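Local coordinates for malonyl CoA-acyl carrier protein transacylase (Clostridium perfringens, PDB 3PTW), which probably transfers the malonyl group from malonyl-CoA to the acyl carrier protein, supplying the extender unit for fatty acid synthesis, at residues A[129-134]-A[165-170]; A[30-35]-A[69-74]. All blocks are in the same frame, centred on the assembly; numbering follows the deposited sequence.

Contact 1 of 2, residues A[129-134]-A[165-170]; sequences GGMVAV and QIVISG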
loop_
_atom_site.group_PDB
_atom_site.type_symbol
_atom_site.label_atom_id
_atom_site.label_comp_id
_atom_site.label_asym_id
_atom_site.label_seq_id
_atom_site.Cartn_x
_atom_site.Cartn_y
_atom_site.Cartn_z
ATOM N N GLY A 129 15.047 -7.558 13.714
ATOM C CA GLY A 129 14.763 -6.303 13.047
ATOM C C GLY A 129 13.348 -5.876 13.354
ATOM O O GLY A 129 12.537 -6.690 13.788
ATOM N N GLY A 130 13.051 -4.603 13.126
ATOM C CA GLY A 130 11.715 -4.063 13.390
ATOM C C GLY A 130 11.490 -2.747 12.683
ATOM O O GLY A 130 12.218 -2.396 11.755
ATOM N N MET A 131 10.459 -2.022 13.105
ATOM C CA MET A 131 10.137 -0.737 12.500
ATOM C C MET A 131 9.743 0.262 13.572
ATOM O O MET A 131 9.175 -0.116 14.611
ATOM C CB MET A 131 9.028 -0.890 11.461
ATOM C CG MET A 131 9.398 -1.825 10.301
ATOM S SD MET A 131 8.027 -2.077 9.150
ATOM C CE MET A 131 8.306 -0.683 8.040
ATOM N N VAL A 132 10.060 1.531 13.317
ATOM C CA VAL A 132 9.794 2.597 14.266
ATOM C C VAL A 132 9.116 3.786 13.585
ATOM O O VAL A 132 9.655 4.348 12.617
ATOM C CB VAL A 132 11.095 3.045 14.995
ATOM C CG1 VAL A 132 10.835 4.255 15.886
ATOM C CG2 VAL A 132 11.676 1.894 15.821
ATOM N N ALA A 133 7.937 4.153 14.093
ATOM C CA ALA A 133 7.257 5.385 13.682
ATOM C C ALA A 133 8.025 6.605 14.215
ATOM O O ALA A 133 8.430 6.634 15.375
ATOM C CB ALA A 133 5.803 5.404 14.183
ATOM N N VAL A 134 8.241 7.597 13.356
ATOM C CA VAL A 134 8.991 8.804 13.732
ATOM C C VAL A 134 8.087 10.023 13.508
ATOM O O VAL A 134 7.630 10.261 12.394
ATOM C CB VAL A 134 10.311 8.939 12.932
ATOM C CG1 VAL A 134 11.038 10.245 13.270
ATOM C CG2 VAL A 134 11.233 7.750 13.197
ATOM N N GLN A 165 5.387 12.481 9.599
ATOM C CA GLN A 165 5.108 11.033 9.716
ATOM C C GLN A 165 6.013 10.173 8.832
ATOM O O GLN A 165 5.770 9.987 7.630
ATOM C CB GLN A 165 3.623 10.730 9.515
ATOM C CG GLN A 165 2.794 11.030 10.763
ATOM C CD GLN A 165 1.384 10.508 10.672
ATOM O OE1 GLN A 165 0.978 9.642 11.455
ATOM N NE2 GLN A 165 0.623 11.018 9.712
ATOM N N ILE A 166 7.085 9.682 9.458
ATOM C CA ILE A 166 8.107 8.869 8.808
ATOM C C ILE A 166 8.152 7.505 9.505
ATOM O O ILE A 166 7.755 7.399 10.662
ATOM C CB ILE A 166 9.473 9.578 8.867
ATOM C CG1 ILE A 166 9.448 10.806 7.937
ATOM C CG2 ILE A 166 10.639 8.630 8.498
ATOM C CD1 ILE A 166 10.565 11.783 8.162
ATOM N N VAL A 167 8.577 6.464 8.790
ATOM C CA VAL A 167 8.920 5.202 9.447
ATOM C C VAL A 167 10.362 4.833 9.127
ATOM O O VAL A 167 10.801 4.931 7.984
ATOM C CB VAL A 167 7.954 4.039 9.080
ATOM C CG1 VAL A 167 8.286 2.781 9.889
ATOM C CG2 VAL A 167 6.462 4.445 9.280
ATOM N N ILE A 168 11.114 4.432 10.146
ATOM C CA ILE A 168 12.451 3.883 9.910
ATOM C C ILE A 168 12.499 2.405 10.271
ATOM O O ILE A 168 11.763 1.946 11.144
ATOM C CB ILE A 168 13.538 4.662 10.685
ATOM C CG1 ILE A 168 13.301 4.619 12.209
ATOM C CG2 ILE A 168 13.625 6.093 10.152
ATOM C CD1 ILE A 168 14.450 5.249 13.063
ATOM N N SER A 169 13.369 1.650 9.610
ATOM C CA SER A 169 13.485 0.219 9.921
ATOM C C SER A 169 14.934 -0.248 9.879
ATOM O O SER A 169 15.825 0.468 9.394
ATOM C CB SER A 169 12.597 -0.627 8.992
ATOM O OG SER A 169 13.156 -0.694 7.703
ATOM N N GLY A 170 15.169 -1.443 10.401
ATOM C CA GLY A 170 16.524 -1.952 10.520
ATOM C C GLY A 170 16.661 -2.873 11.716
ATOM O O GLY A 170 15.674 -3.460 12.171
#
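Val-132 and Ile-168 form the middle hydrogen-bonded pair of an antiparallel ladder, the two strand axes closing to 4.6 Å at 156° between their directions, with Gly-130 facing Gly-170 and Val-134 facing Ile-166 as the flanking hydrogen-bonded pairs. Val-132 N donates to Ile-168 O at 2.8 Å; at the Gly-130 end the return bond from Gly-170 N to Gly-130 O stretches to 3.4 Å and is weak. Side chains alternate between the two faces. On one, Val-134 reaches Ile-168 diagonally: its CG2 lies 3.9 Å from Ile-168 CG1, which sits between backbone N and carbonyl carbon (chi1 60°) and also packs 3.9 Å from Val-132 CB. Both strands are central in the four-stranded antiparallel sheet of the smaller, ferredoxin-like subdomain of malonyl transacylases, and this valine–isoleucine face is roofed by helices 139-149 and 172-184, through residues such as Val-142, Leu-175 and Ala-178. Met-131 and Ser-169 share the other face. The methionine runs extended as far as SD, then bends at chi3 (88°), which carries CE to 3.9 Å from Val-167 CG1, while its CG rests 3.7 Å from Ser-169 CB. Val-167 CG1 itself also lies 3.4 Å from Val-132 O, and the Ser-169 hydroxyl is hydrogen-bonded to Phe-198 O in a neighbouring loop.

Contact 2 of 2, residues A[30-35]-A[69-74]; sequences KEVFKR and TNMAIL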
loop_
_atom_site.group_PDB
_atom_site.type_symbol
_atom_site.label_atom_id
_atom_site.label_comp_id
_atom_site.label_asym_id
_atom_site.label_seq_id
_atom_site.Cartn_x
_atom_site.Cartn_y
_atom_site.Cartn_z
ATOM N N LYS A 30 -18.608 -10.419 -5.765
ATOM C CA LYS A 30 -18.737 -11.862 -5.566
ATOM C C LYS A 30 -17.815 -12.624 -6.530
ATOM O O LYS A 30 -17.064 -13.515 -6.117
ATOM C CB LYS A 30 -20.209 -12.286 -5.759
ATOM C CG LYS A 30 -20.600 -13.624 -5.100
ATOM C CD LYS A 30 -22.103 -13.968 -5.233
ATOM C CE LYS A 30 -23.000 -13.246 -4.202
ATOM N NZ LYS A 30 -23.604 -11.950 -4.684
ATOM N N GLU A 31 -17.850 -12.243 -7.803
ATOM C CA GLU A 31 -17.080 -12.926 -8.843
ATOM C C GLU A 31 -15.570 -12.791 -8.620
ATOM O O GLU A 31 -14.808 -13.732 -8.880
ATOM C CB GLU A 31 -17.488 -12.406 -10.230
ATOM C CG GLU A 31 -16.719 -13.004 -11.411
ATOM C CD GLU A 31 -17.335 -12.664 -12.768
ATOM O OE1 GLU A 31 -17.168 -13.473 -13.708
ATOM O OE2 GLU A 31 -17.988 -11.599 -12.900
ATOM N N VAL A 32 -15.140 -11.632 -8.127
ATOM C CA VAL A 32 -13.722 -11.418 -7.855
ATOM C C VAL A 32 -13.194 -12.367 -6.776
ATOM O O VAL A 32 -12.065 -12.870 -6.879
ATOM C CB VAL A 32 -13.407 -9.946 -7.514
ATOM C CG1 VAL A 32 -12.033 -9.823 -6.875
ATOM C CG2 VAL A 32 -13.477 -9.099 -8.774
ATOM N N PHE A 33 -14.011 -12.614 -5.753
ATOM C CA PHE A 33 -13.637 -13.529 -4.672
ATOM C C PHE A 33 -13.561 -14.959 -5.168
ATOM O O PHE A 33 -12.655 -15.710 -4.789
ATOM C CB PHE A 33 -14.597 -13.407 -3.476
ATOM C CG PHE A 33 -14.172 -12.379 -2.484
ATOM C CD1 PHE A 33 -13.418 -12.739 -1.370
ATOM C CD2 PHE A 33 -14.470 -11.032 -2.690
ATOM C CE1 PHE A 33 -12.986 -11.778 -0.459
ATOM C CE2 PHE A 33 -14.047 -10.066 -1.784
ATOM C CZ PHE A 33 -13.295 -10.447 -0.660
ATOM N N LYS A 34 -14.519 -15.323 -6.023
ATOM C CA LYS A 34 -14.540 -16.631 -6.674
ATOM C C LYS A 34 -13.236 -16.882 -7.445
ATOM O O LYS A 34 -12.624 -17.940 -7.318
ATOM C CB LYS A 34 -15.755 -16.737 -7.608
ATOM C CG LYS A 34 -16.879 -17.643 -7.113
ATOM C CD LYS A 34 -17.633 -17.078 -5.927
ATOM C CE LYS A 34 -18.648 -18.087 -5.402
ATOM N NZ LYS A 34 -19.014 -17.797 -3.987
ATOM N N ARG A 35 -12.803 -15.885 -8.207
ATOM C CA ARG A 35 -11.600 -15.986 -9.025
ATOM C C ARG A 35 -10.320 -16.067 -8.180
ATOM O O ARG A 35 -9.350 -16.730 -8.563
ATOM C CB ARG A 35 -11.523 -14.796 -9.981
ATOM C CG ARG A 35 -12.529 -14.841 -11.127
ATOM C CD ARG A 35 -12.665 -13.474 -11.789
ATOM N NE ARG A 35 -11.405 -12.985 -12.359
ATOM C CZ ARG A 35 -11.137 -11.710 -12.648
ATOM N NH1 ARG A 35 -9.952 -11.383 -13.164
ATOM N NH2 ARG A 35 -12.034 -10.761 -12.420
ATOM N N THR A 69 -9.727 -7.977 -1.803
ATOM C CA THR A 69 -10.696 -7.038 -1.258
ATOM C C THR A 69 -10.697 -5.720 -2.049
ATOM O O THR A 69 -11.765 -5.239 -2.466
ATOM C CB THR A 69 -10.450 -6.855 0.253
ATOM O OG1 THR A 69 -10.836 -8.069 0.925
ATOM C CG2 THR A 69 -11.246 -5.677 0.827
ATOM N N ASN A 70 -9.503 -5.170 -2.273
ATOM C CA ASN A 70 -9.309 -3.978 -3.118
ATOM C C ASN A 70 -9.925 -4.127 -4.520
ATOM O O ASN A 70 -10.549 -3.198 -5.034
ATOM C CB ASN A 70 -7.814 -3.612 -3.223
ATOM C CG ASN A 70 -7.219 -3.104 -1.899
ATOM O OD1 ASN A 70 -7.914 -3.003 -0.897
ATOM N ND2 ASN A 70 -5.922 -2.779 -1.901
ATOM N N MET A 71 -9.770 -5.311 -5.113
ATOM C CA MET A 71 -10.266 -5.572 -6.461
ATOM C C MET A 71 -11.798 -5.699 -6.492
ATOM O O MET A 71 -12.461 -5.119 -7.359
ATOM C CB MET A 71 -9.598 -6.836 -7.016
ATOM C CG MET A 71 -9.851 -7.122 -8.494
ATOM S SD MET A 71 -9.276 -5.856 -9.660
ATOM C CE MET A 71 -9.577 -6.709 -11.207
ATOM N N ALA A 72 -12.346 -6.447 -5.537
ATOM C CA ALA A 72 -13.793 -6.605 -5.390
ATOM C C ALA A 72 -14.510 -5.255 -5.274
ATOM O O ALA A 72 -15.554 -5.070 -5.869
ATOM C CB ALA A 72 -14.103 -7.480 -4.175
ATOM N N ILE A 73 -13.927 -4.322 -4.520
ATOM C CA ILE A 73 -14.466 -2.965 -4.386
ATOM C C ILE A 73 -14.290 -2.134 -5.666
ATOM O O ILE A 73 -15.234 -1.483 -6.142
ATOM C CB ILE A 73 -13.828 -2.223 -3.179
ATOM C CG1 ILE A 73 -14.230 -2.914 -1.866
ATOM C CG2 ILE A 73 -14.238 -0.726 -3.165
ATOM C CD1 ILE A 73 -13.394 -2.499 -0.651
ATOM N N LEU A 74 -13.079 -2.163 -6.218
ATOM C CA LEU A 74 -12.784 -1.474 -7.466
ATOM C C LEU A 74 -13.736 -1.866 -8.613
ATOM O O LEU A 74 -14.183 -0.999 -9.381
ATOM C CB LEU A 74 -11.344 -1.760 -7.882
ATOM C CG LEU A 74 -10.926 -1.307 -9.290
ATOM C CD1 LEU A 74 -11.003 0.218 -9.425
ATOM C CD2 LEU A 74 -9.527 -1.823 -9.614
#
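Phe-33 meets Ala-72 and Thr-69 across two antiparallel-running helices, and its side chain can be followed outward atom by atom. CB leaves helix 27-40 at the flank of the interface without touching the other segment. With chi1 at -89°, the ring reaches over toward helix 59-79, its CD2, CE2 and CZ atoms nearest. CD2 lies 3.9 Å from Ala-72 CB; the next atom, CE2, comes closer to the same methyl, at 3.5 Å, and CZ finishes 3.8 Å from Thr-69 OG1. The approach to both partners is oblique. That threonine hydroxyl is hydrogen-bonded to Ala-65 O, one turn back in its own helix, so its meeting with the ring is van der Waals packing. The arrangement is helix-on-helix packing within the larger subdomain of the acyl transferase domain: the axes of the two six-residue segments pass 8.6 Å apart, their directions 149° apart. Ala-72 offers just a methyl here, met by the phenylalanine ring, while Val-32 reaches past it to the backbone, its CG1 lying 3.6 Å from Ala-72 N. The same valine methyl touches Met-71 CG at 3.8 Å, where the methionine chain, bent at chi2, passes the valine at about a right angle. Phe-106 at the start of helix 106-122 packs against both Val-32 and Met-71, whereas Phe-49 and Cys-48 of helix 44-49 lie against the Phe-33 ring. Ser-29 OG adds a polar tie between the two helices by hydrogen bonding to Ala-72 O.

The two contacts lie on opposite sides of the chain's centre, with their own centres 32 Å apart and their nearest atoms about 17 Å apart, and they do not touch. Contact 2 comes first and closes before contact 1 opens, so the two are in series within one acyl transferase domain. They share no helix or strand: contact 2 joins helices 27-40 and 59-79, whereas contact 1 joins neighbouring strands of the four-stranded antiparallel sheet. Contact 2 is thus helix packing in the larger subdomain, and contact 1 strand pairing in the smaller one. In this family the active site lies between the two subdomains; the Gly-89, Ser-91, Gly-93 pattern probably forms the nucleophile elbow there.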